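Local coordinates for protein arginyl-trna synthetase (Thermus thermophilus, PDB 1IQ0) that probably charges tRNA(Arg) with L-arginine at the expense of ATP, as a monomeric class I aminoacyl-tRNA synthetase, at residues Gly37-Ala42 with Gly75-Phe80; Phe67-Val72 with Asn79-Thr84. One frame throughout, in Å; residues are numbered along the deposited sequence.

Contact 1. Residues Gly37-Ala42 with Gly75-Phe80; sequences GVPLFA and GGYLNF
Phe41 and Tyr77 form an offset edge-to-face pair, the edge of the phenylalanine turned to the face of the tyrosine. Their planes stand at 79°, and Phe41 CE2 comes within 3.2 Å of Tyr77 CE1. Pro39, on the same face of the sheet, also packs on the tyrosine, its CB 3.6 Å from Tyr77 CE2 in an oblique approach. An alanine in place of Tyr77 would probably open a gap beside the Phe41 edge and the Pro39 ring, leaving Phe41 held on that side by less. The reverse face carries Val38, whose CG1 touches Leu78 CB at 3.7 Å and meets the edge of the Phe80 ring, while Leu40 CD1 reaches Leu78 CB from beyond the strand end.

Behind these side chains runs an antiparallel pairing of strands 36-39 and 77-82, the two inner strands of the four-stranded sheet in the N-terminal domain of arginyl-tRNA synthetases. Within these segments Val38 and Leu78 form a hydrogen-bonded pair: Val38 N gives to Leu78 O at 3.0 Å, and Leu78 N gives to Val38 O. A weak bond from Leu40 N to Gly76 O follows where the strands part. Two glycines make room: a CB on Gly76, whose backbone angles alone already call for glycine, would strike Phe41 CZ, and one on Gly37 would strike Asn79 OD1, which rests 3.3 Å from Gly37 CA. Further out, helix 51-60 meets Leu40 through Ile54 and Ala55 and Leu78 through Leu58.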
loop_
_atom_site.group_PDB
_atom_site.type_symbol
_atom_site.label_atom_id
_atom_site.label_comp_id
_atom_site.label_asym_id
_atom_site.label_seq_id
_atom_site.Cartn_x
_atom_site.Cartn_y
_atom_site.Cartn_z
ATOM N N GLY A 37 6.885 -9.672 25.594
ATOM C CA GLY A 37 7.104 -8.767 26.701
ATOM C C GLY A 37 6.531 -7.391 26.440
ATOM O O GLY A 37 6.302 -6.991 25.297
ATOM N N VAL A 38 6.291 -6.662 27.519
ATOM C CA VAL A 38 5.758 -5.322 27.418
ATOM C C VAL A 38 6.671 -4.399 28.218
ATOM O O VAL A 38 7.074 -4.725 29.338
ATOM C CB VAL A 38 4.322 -5.258 27.971
ATOM C CG1 VAL A 38 4.312 -5.616 29.453
ATOM C CG2 VAL A 38 3.743 -3.878 27.739
ATOM N N PRO A 39 7.039 -3.247 27.639
ATOM C CA PRO A 39 7.913 -2.293 28.324
ATOM C C PRO A 39 7.112 -1.384 29.259
ATOM O O PRO A 39 6.000 -0.978 28.925
ATOM C CB PRO A 39 8.528 -1.519 27.168
ATOM C CG PRO A 39 7.355 -1.398 26.228
ATOM C CD PRO A 39 6.740 -2.796 26.267
ATOM N N LEU A 40 7.664 -1.078 30.426
ATOM C CA LEU A 40 6.984 -0.193 31.367
ATOM C C LEU A 40 7.875 0.996 31.699
ATOM O O LEU A 40 7.989 1.402 32.856
ATOM C CB LEU A 40 6.605 -0.936 32.652
ATOM C CG LEU A 40 5.537 -2.014 32.477
ATOM C CD1 LEU A 40 6.190 -3.297 31.978
ATOM C CD2 LEU A 40 4.844 -2.275 33.795
ATOM N N PHE A 41 8.505 1.548 30.667
ATOM C CA PHE A 41 9.392 2.692 30.823
ATOM C C PHE A 41 8.646 3.991 30.537
ATOM O O PHE A 41 8.892 5.010 31.181
ATOM C CB PHE A 41 10.585 2.546 29.880
ATOM C CG PHE A 41 11.367 1.285 30.098
ATOM C CD1 PHE A 41 12.115 1.106 31.259
ATOM C CD2 PHE A 41 11.332 0.259 29.161
ATOM C CE1 PHE A 41 12.817 -0.079 31.484
ATOM C CE2 PHE A 41 12.028 -0.927 29.377
ATOM C CZ PHE A 41 12.772 -1.096 30.541
ATOM N N ALA A 42 7.735 3.947 29.571
ATOM C CA ALA A 42 6.945 5.119 29.218
ATOM C C ALA A 42 6.096 5.523 30.421
ATOM O O ALA A 42 5.820 6.703 30.635
ATOM C CB ALA A 42 6.053 4.809 28.021
ATOM N N GLY A 75 13.473 -6.656 34.773
ATOM C CA GLY A 75 14.075 -5.339 34.654
ATOM C C GLY A 75 13.384 -4.336 33.747
ATOM O O GLY A 75 13.891 -4.012 32.670
ATOM N N GLY A 76 12.228 -3.838 34.176
ATOM C CA GLY A 76 11.510 -2.859 33.377
ATOM C C GLY A 76 10.391 -3.428 32.527
ATOM O O GLY A 76 9.354 -2.787 32.343
ATOM N N TYR A 77 10.599 -4.628 31.999
ATOM C CA TYR A 77 9.595 -5.281 31.169
ATOM C C TYR A 77 8.846 -6.330 31.972
ATOM O O TYR A 77 9.287 -6.752 33.041
ATOM C CB TYR A 77 10.242 -6.008 29.979
ATOM C CG TYR A 77 10.934 -5.146 28.944
ATOM C CD1 TYR A 77 12.186 -4.582 29.191
ATOM C CD2 TYR A 77 10.346 -4.922 27.699
ATOM C CE1 TYR A 77 12.838 -3.817 28.216
ATOM C CE2 TYR A 77 10.984 -4.159 26.721
ATOM C CZ TYR A 77 12.227 -3.611 26.984
ATOM O OH TYR A 77 12.848 -2.857 26.012
ATOM N N LEU A 78 7.695 -6.734 31.452
ATOM C CA LEU A 78 6.922 -7.811 32.053
ATOM C C LEU A 78 6.843 -8.807 30.899
ATOM O O LEU A 78 6.159 -8.560 29.901
ATOM C CB LEU A 78 5.517 -7.367 32.468
ATOM C CG LEU A 78 4.667 -8.555 32.961
ATOM C CD1 LEU A 78 5.396 -9.301 34.083
ATOM C CD2 LEU A 78 3.313 -8.071 33.444
ATOM N N ASN A 79 7.579 -9.909 31.017
ATOM C CA ASN A 79 7.600 -10.918 29.964
ATOM C C ASN A 79 6.617 -12.049 30.196
ATOM O O ASN A 79 6.244 -12.348 31.330
ATOM C CB ASN A 79 9.005 -11.498 29.803
ATOM C CG ASN A 79 10.004 -10.476 29.310
ATOM O OD1 ASN A 79 9.662 -9.565 28.555
ATOM N ND2 ASN A 79 11.252 -10.633 29.721
ATOM N N PHE A 80 6.201 -12.679 29.103
ATOM C CA PHE A 80 5.257 -13.777 29.184
ATOM C C PHE A 80 5.753 -15.017 28.456
ATOM O O PHE A 80 6.144 -14.955 27.286
ATOM C CB PHE A 80 3.904 -13.368 28.590
ATOM C CG PHE A 80 3.327 -12.126 29.193
ATOM C CD1 PHE A 80 3.746 -10.871 28.765
ATOM C CD2 PHE A 80 2.375 -12.210 30.205
ATOM C CE1 PHE A 80 3.223 -9.709 29.338
ATOM C CE2 PHE A 80 1.844 -11.056 30.787
ATOM C CZ PHE A 80 2.269 -9.802 30.352
#

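Contact 2. Residues Phe67-Val72 with Asn79-Thr84; sequences FVEEAV and NFRLRT
Backbone bonds join Phe67-Val72 to Asn79-Thr84 as the two arms of a β-hairpin. Val72 and Asn79 exchange N-H and carbonyl in both directions, and Arg81 N gives to Glu70 O at 2.9 Å. Arg81 O is gripped twice, in its carbonyl plane, by Glu69 N at 2.7 Å and Glu70 N at 3.2 Å; the Glu69 bond is the shorter but more bent, 134° at the hydrogen against 158°. This is a classic β bulge: two residues of one strand face a single residue of the other, and the register slips by one. Beyond it, Arg83 N bonds to Phe67 O, closing the pairing at the N-cap of helix 84-92.

Charged groups gather at the bulge. Glu70 extends its chain to Arg81, giving a salt bridge between Glu70 OE2 and Arg81 NH2 at 3.2 Å, although the position of that oxygen is less certain. Arg81 NH1 lies 3.2 Å from Glu69 CG, but Glu69 OE2 stays 4.2 Å from Arg81 NH1, beyond a salt bridge, and instead accepts from a water that takes the Thr84 N-H. Arg83 directs its guanidinium to Glu66.

Among apolar contacts, Ala71 and Phe80 share the face opposite Glu70 and Arg81. Phe80 CD2 lies 4.0 Å from both Ala71 CB and Val68 CG1, the valine at the ring edge. Leu82 CD2 approaches Val68 CG2 and the edge of Phe67, whose side chain runs beside it in the same direction. Leu6 and Ile10 of helix 3-15 pack on Phe80.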
loop_
_atom_site.group_PDB
_atom_site.type_symbol
_atom_site.label_atom_id
_atom_site.label_comp_id
_atom_site.label_asym_id
_atom_site.label_seq_id
_atom_site.Cartn_x
_atom_site.Cartn_y
_atom_site.Cartn_z
ATOM N N PHE A 67 -3.633 -19.180 27.690
ATOM C CA PHE A 67 -2.495 -19.552 26.858
ATOM C C PHE A 67 -1.153 -19.094 27.416
ATOM O O PHE A 67 -0.105 -19.409 26.851
ATOM C CB PHE A 67 -2.688 -19.040 25.419
ATOM C CG PHE A 67 -2.926 -17.555 25.314
ATOM C CD1 PHE A 67 -1.883 -16.651 25.487
ATOM C CD2 PHE A 67 -4.198 -17.062 25.029
ATOM C CE1 PHE A 67 -2.100 -15.272 25.377
ATOM C CE2 PHE A 67 -4.429 -15.687 24.917
ATOM C CZ PHE A 67 -3.373 -14.790 25.092
ATOM N N VAL A 68 -1.178 -18.365 28.528
ATOM C CA VAL A 68 0.060 -17.894 29.148
ATOM C C VAL A 68 0.487 -18.808 30.296
ATOM O O VAL A 68 -0.261 -19.031 31.251
ATOM C CB VAL A 68 -0.076 -16.449 29.678
ATOM C CG1 VAL A 68 1.198 -16.038 30.418
ATOM C CG2 VAL A 68 -0.323 -15.495 28.513
ATOM N N GLU A 69 1.700 -19.335 30.185
ATOM C CA GLU A 69 2.259 -20.240 31.182
ATOM C C GLU A 69 2.660 -19.495 32.450
ATOM O O GLU A 69 2.312 -19.906 33.557
ATOM C CB GLU A 69 3.489 -20.946 30.599
ATOM C CG GLU A 69 4.170 -21.953 31.522
ATOM C CD GLU A 69 3.575 -23.345 31.417
ATOM O OE1 GLU A 69 2.472 -23.576 31.955
ATOM O OE2 GLU A 69 4.215 -24.209 30.780
ATOM N N GLU A 70 3.390 -18.398 32.279
ATOM C CA GLU A 70 3.865 -17.610 33.410
ATOM C C GLU A 70 4.281 -16.200 32.992
ATOM O O GLU A 70 4.774 -15.984 31.878
ATOM C CB GLU A 70 5.053 -18.327 34.058
ATOM C CG GLU A 70 5.794 -17.525 35.110
ATOM C CD GLU A 70 7.030 -18.247 35.617
ATOM O OE1 GLU A 70 6.884 -19.349 36.184
ATOM O OE2 GLU A 70 8.148 -17.717 35.445
ATOM N N ALA A 71 4.061 -15.243 33.891
ATOM C CA ALA A 71 4.423 -13.851 33.656
ATOM C C ALA A 71 5.617 -13.558 34.554
ATOM O O ALA A 71 5.587 -13.858 35.747
ATOM C CB ALA A 71 3.258 -12.930 34.005
ATOM N N VAL A 72 6.663 -12.971 33.986
ATOM C CA VAL A 72 7.868 -12.682 34.747
ATOM C C VAL A 72 8.357 -11.249 34.611
ATOM O O VAL A 72 8.700 -10.805 33.515
ATOM C CB VAL A 72 9.024 -13.617 34.315
ATOM C CG1 VAL A 72 10.252 -13.370 35.183
ATOM C CG2 VAL A 72 8.579 -15.068 34.409
ATOM N N ASN A 79 7.579 -9.909 31.017
ATOM C CA ASN A 79 7.600 -10.918 29.964
ATOM C C ASN A 79 6.617 -12.049 30.196
ATOM O O ASN A 79 6.244 -12.348 31.330
ATOM C CB ASN A 79 9.005 -11.498 29.803
ATOM C CG ASN A 79 10.004 -10.476 29.310
ATOM O OD1 ASN A 79 9.662 -9.565 28.555
ATOM N ND2 ASN A 79 11.252 -10.633 29.721
ATOM N N PHE A 80 6.201 -12.679 29.103
ATOM C CA PHE A 80 5.257 -13.777 29.184
ATOM C C PHE A 80 5.753 -15.017 28.456
ATOM O O PHE A 80 6.144 -14.955 27.286
ATOM C CB PHE A 80 3.904 -13.368 28.590
ATOM C CG PHE A 80 3.327 -12.126 29.193
ATOM C CD1 PHE A 80 3.746 -10.871 28.765
ATOM C CD2 PHE A 80 2.375 -12.210 30.205
ATOM C CE1 PHE A 80 3.223 -9.709 29.338
ATOM C CE2 PHE A 80 1.844 -11.056 30.787
ATOM C CZ PHE A 80 2.269 -9.802 30.352
ATOM N N ARG A 81 5.740 -16.141 29.157
ATOM C CA ARG A 81 6.142 -17.400 28.564
ATOM C C ARG A 81 4.824 -18.096 28.243
ATOM O O ARG A 81 3.981 -18.267 29.123
ATOM C CB ARG A 81 6.981 -18.221 29.549
ATOM C CG ARG A 81 7.456 -19.574 29.001
ATOM C CD ARG A 81 8.762 -20.010 29.663
ATOM N NE ARG A 81 8.767 -19.729 31.097
ATOM C CZ ARG A 81 8.068 -20.408 32.001
ATOM N NH1 ARG A 81 7.303 -21.426 31.631
ATOM N NH2 ARG A 81 8.121 -20.050 33.279
ATOM N N LEU A 82 4.643 -18.472 26.980
ATOM C CA LEU A 82 3.417 -19.118 26.542
ATOM C C LEU A 82 3.411 -20.618 26.780
ATOM O O LEU A 82 4.462 -21.250 26.859
ATOM C CB LEU A 82 3.194 -18.847 25.048
ATOM C CG LEU A 82 3.108 -17.375 24.612
ATOM C CD1 LEU A 82 2.856 -17.296 23.113
ATOM C CD2 LEU A 82 1.988 -16.664 25.378
ATOM N N ARG A 83 2.220 -21.190 26.918
ATOM C CA ARG A 83 2.124 -22.630 27.083
ATOM C C ARG A 83 2.374 -23.170 25.678
ATOM O O ARG A 83 1.698 -22.787 24.720
ATOM C CB ARG A 83 0.731 -23.049 27.564
ATOM C CG ARG A 83 0.377 -22.583 28.966
ATOM C CD ARG A 83 -0.807 -23.372 29.496
ATOM N NE ARG A 83 -1.900 -23.401 28.531
ATOM C CZ ARG A 83 -2.988 -24.156 28.650
ATOM N NH1 ARG A 83 -3.134 -24.954 29.703
ATOM N NH2 ARG A 83 -3.926 -24.118 27.711
ATOM N N THR A 84 3.360 -24.045 25.553
ATOM C CA THR A 84 3.703 -24.604 24.253
ATOM C C THR A 84 2.501 -25.135 23.471
ATOM O O THR A 84 2.351 -24.834 22.290
ATOM C CB THR A 84 4.765 -25.690 24.427
ATOM O OG1 THR A 84 5.932 -25.088 25.005
ATOM C CG2 THR A 84 5.135 -26.322 23.080
HETATM O O HOH W 1 4.461 -24.999 28.197
#

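Contacts 1 and 2 lie side by side in the N-terminal domain, their centres about 14 Å apart. Strand 77-82 serves both: it pairs with strand 36-39 in contact 1 and with strand 68-74 in contact 2, and Asn79 and Phe80 belong to each. Along the chain 37-42 comes first, helix 51-60 follows, and then the hairpin, whose second strand inserts between its first and strand 36-39, so the sheet order is 26-27, 36-39, 77-82, 68-74. Leu78 CD1 packs on Val72 C at 3.6 Å and also on Ala71 CB. Contact 1 thus ties the hairpin to the earlier part of the domain, while contact 2 holds the hairpin itself together.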